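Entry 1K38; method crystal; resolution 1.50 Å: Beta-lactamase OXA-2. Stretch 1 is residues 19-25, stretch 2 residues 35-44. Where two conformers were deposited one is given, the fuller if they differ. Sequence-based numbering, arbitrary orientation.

Stretch 1 19-25: AKGTIVV
Stretch 2 (35-44) MLVFDPVRSK

Contact between residues 19-25 and 35-44 of beta-lactamase OXA-2, burying 578 Å² summed over both sides. Backbone: strand 21-25 runs antiparallel to strand 36-38 (178° between N-to-C directions, axes 4.8 Å apart at closest). V24 faces V37 in a non-hydrogen-bonded pair (CA to CA 4.5 Å), set between the hydrogen-bonded pairs I23-F38 (CA to CA 5.5 Å) and V25-L36 (CA to CA 5.1 Å). Strand residues are extended, with phi/psi of -153/138 at I23, -121/134 at V24, -129/124 at V25, -97/135 at L36, -142/140 at V37 and -114/126 at F38; G21 is almost fully stretched at -180/-158. D39 breaks the pattern at 63/73, and P40 to S43 follow with helical angles, from -55/-39 to -64/-18.

Ladder bonds: the V25-L36 pair is tight in both directions, V25 N to L36 O and L36 N to V25 O each 2.8 Å. At I23-F38 the pairing loosens on one side: F38 N to I23 O is 3.0 Å, whereas I23 N to F38 O is a weak 3.4 Å. Between these rings, CA-H...O contacts bring V24 CA to 3.4 Å from L36 O and V37 CA to 3.4 Å from I23 O.

Polar side chains: T22 (chi1 t) points toward the other stretch where the strand gives way to the turn. Its OG1 lies 2.8 Å from F38 O and 3.2 Å from D39 O; its single proton can serve either carbonyl. D39 (chi1 t) caps the short, weakly bonded helix, its OD1 accepting from R42 N at 3.1 Å, while S43 OG (chi1 p) bonds back to P40 O at 2.6 Å. One water bridges the stretches, donating to G21 O at 2.7 Å and D39 OD2 at 2.5 Å.

Apolar packing: alternation puts V24 and V37 on one face, I23, V25, L36 and F38 on the other. V24 (t) meets V37 (p) at CG2 to CG2, 4.1 Å, and M35 at V24 CG1 to M35 CE, 3.5 Å; V24 CG2 also lies 3.6 Å from S43 CB. On the other face, I23 CG2 is 3.9 Å from F38 CB, and V25 CB is 4.3 Å from L36 CB. The F38 ring (chi1 t, chi2 70°) presents its edge to G21 O, 3.6 Å from CE2 of F38.

Arginine: R42, extended with chi1 to chi3 all t, lays one guanidinium face against G21, with R42 NE 3.7 Å from G21 CA; R42 CG touches T22 CG2 at 3.7 Å.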

# COMPACT_ATOMS: atom_id res chain seq x y z
N ALA A 19 -11.62 21.77 19.65
CA ALA A 19 -10.42 22.12 18.89
C ALA A 19 -10.65 23.32 17.99
O ALA A 19 -11.77 23.62 17.58
CB ALA A 19 -9.97 20.92 18.06
N LYS A 20 -9.55 24.00 17.68
CA LYS A 20 -9.59 25.16 16.79
C LYS A 20 -8.67 24.84 15.63
O LYS A 20 -7.51 24.50 15.82
CB LYS A 20 -9.10 26.41 17.52
CG LYS A 20 -9.93 26.79 18.74
CD LYS A 20 -11.39 27.05 18.37
CE LYS A 20 -12.22 27.38 19.60
NZ LYS A 20 -13.65 27.61 19.25
N GLY A 21 -9.19 24.92 14.41
CA GLY A 21 -8.36 24.63 13.27
C GLY A 21 -9.06 24.77 11.94
O GLY A 21 -10.07 25.46 11.82
N THR A 22 -8.52 24.10 10.94
CA THR A 22 -9.06 24.14 9.59
C THR A 22 -8.95 22.77 8.93
O THR A 22 -8.18 21.92 9.38
CB THR A 22 -8.26 25.15 8.71
OG1 THR A 22 -8.86 25.25 7.41
CG2 THR A 22 -6.81 24.68 8.55
N ILE A 23 -9.75 22.55 7.91
CA ILE A 23 -9.67 21.31 7.15
C ILE A 23 -10.16 21.56 5.74
O ILE A 23 -11.12 22.30 5.52
CB ILE A 23 -10.50 20.15 7.78
CG1 ILE A 23 -10.21 18.85 7.01
CG2 ILE A 23 -12.00 20.46 7.74
CD1 ILE A 23 -10.87 17.62 7.60
N VAL A 24 -9.44 20.98 4.79
CA VAL A 24 -9.79 21.07 3.38
C VAL A 24 -9.98 19.63 2.94
O VAL A 24 -9.16 18.77 3.26
CB VAL A 24 -8.64 21.67 2.54
CG1 VAL A 24 -9.03 21.69 1.06
CG2 VAL A 24 -8.33 23.08 3.01
N VAL A 25 -11.06 19.38 2.21
CA VAL A 25 -11.34 18.04 1.71
C VAL A 25 -11.62 18.15 0.22
O VAL A 25 -12.49 18.91 -0.21
CB VAL A 25 -12.58 17.43 2.41
CG1 VAL A 25 -12.94 16.10 1.75
CG2 VAL A 25 -12.29 17.22 3.89
N MET A 35 -14.08 21.90 -3.71
CA MET A 35 -13.33 21.48 -2.54
C MET A 35 -14.15 21.96 -1.34
O MET A 35 -14.73 23.05 -1.39
CB MET A 35 -11.96 22.14 -2.56
CG MET A 35 -10.81 21.21 -2.22
SD MET A 35 -9.23 21.85 -2.80
CE MET A 35 -9.19 23.44 -1.97
N LEU A 36 -14.22 21.15 -0.30
CA LEU A 36 -14.97 21.50 0.90
C LEU A 36 -13.96 22.05 1.90
O LEU A 36 -12.88 21.48 2.09
CB LEU A 36 -15.66 20.27 1.48
CG LEU A 36 -16.66 19.57 0.56
CD1 LEU A 36 -17.25 18.37 1.29
CD2 LEU A 36 -17.76 20.53 0.14
N VAL A 37 -14.30 23.16 2.55
CA VAL A 37 -13.39 23.77 3.50
C VAL A 37 -14.06 24.35 4.74
O VAL A 37 -15.14 24.93 4.65
CB VAL A 37 -12.58 24.91 2.82
CG1 VAL A 37 -13.53 25.98 2.31
CG2 VAL A 37 -11.58 25.51 3.79
N PHE A 38 -13.42 24.17 5.89
CA PHE A 38 -13.93 24.74 7.13
C PHE A 38 -12.83 25.74 7.46
O PHE A 38 -11.65 25.37 7.52
CB PHE A 38 -14.03 23.73 8.27
CG PHE A 38 -14.38 24.37 9.59
CD1 PHE A 38 -15.65 24.89 9.80
CD2 PHE A 38 -13.41 24.54 10.57
CE1 PHE A 38 -15.95 25.59 10.98
CE2 PHE A 38 -13.70 25.23 11.75
CZ PHE A 38 -14.97 25.76 11.95
N ASP A 39 -13.23 26.99 7.67
CA ASP A 39 -12.34 28.11 7.95
C ASP A 39 -11.43 28.32 6.74
O ASP A 39 -10.23 28.02 6.77
CB ASP A 39 -11.48 27.88 9.20
CG ASP A 39 -10.85 29.17 9.70
OD1 ASP A 39 -10.67 30.11 8.89
OD2 ASP A 39 -10.53 29.25 10.90
N PRO A 40 -11.99 28.86 5.65
CA PRO A 40 -11.24 29.12 4.42
C PRO A 40 -10.01 29.99 4.60
O PRO A 40 -8.97 29.74 3.99
CB PRO A 40 -12.29 29.75 3.49
CG PRO A 40 -13.29 30.32 4.44
CD PRO A 40 -13.40 29.27 5.50
N VAL A 41 -10.10 31.01 5.45
CA VAL A 41 -8.94 31.87 5.66
C VAL A 41 -7.78 31.10 6.28
O VAL A 41 -6.64 31.21 5.82
CB VAL A 41 -9.30 33.08 6.55
CG1 VAL A 41 -8.04 33.88 6.87
CG2 VAL A 41 -10.31 33.97 5.84
N ARG A 42 -8.05 30.31 7.31
CA ARG A 42 -6.98 29.54 7.93
C ARG A 42 -6.46 28.46 6.98
O ARG A 42 -5.29 28.09 7.05
CB ARG A 42 -7.45 28.89 9.24
CG ARG A 42 -6.34 28.09 9.91
CD ARG A 42 -6.72 27.64 11.32
NE ARG A 42 -5.70 26.74 11.85
CZ ARG A 42 -5.26 26.75 13.10
NH1 ARG A 42 -5.72 27.64 13.97
NH2 ARG A 42 -4.34 25.88 13.48
N SER A 43 -7.31 27.97 6.09
CA SER A 43 -6.89 26.93 5.17
C SER A 43 -5.80 27.40 4.21
O SER A 43 -5.10 26.59 3.60
CB SER A 43 -8.09 26.40 4.36
OG SER A 43 -8.46 27.30 3.33
N LYS A 44 -5.65 28.72 4.09
CA LYS A 44 -4.63 29.29 3.22
C LYS A 44 -3.44 29.86 3.98
O LYS A 44 -2.51 30.40 3.38
CB LYS A 44 -5.26 30.38 2.33
CG LYS A 44 -6.38 29.86 1.43
CD LYS A 44 -6.97 30.96 0.56
CE LYS A 44 -5.94 31.47 -0.44
NZ LYS A 44 -5.47 30.40 -1.37
O HOH W 1 -10.85 27.77 12.90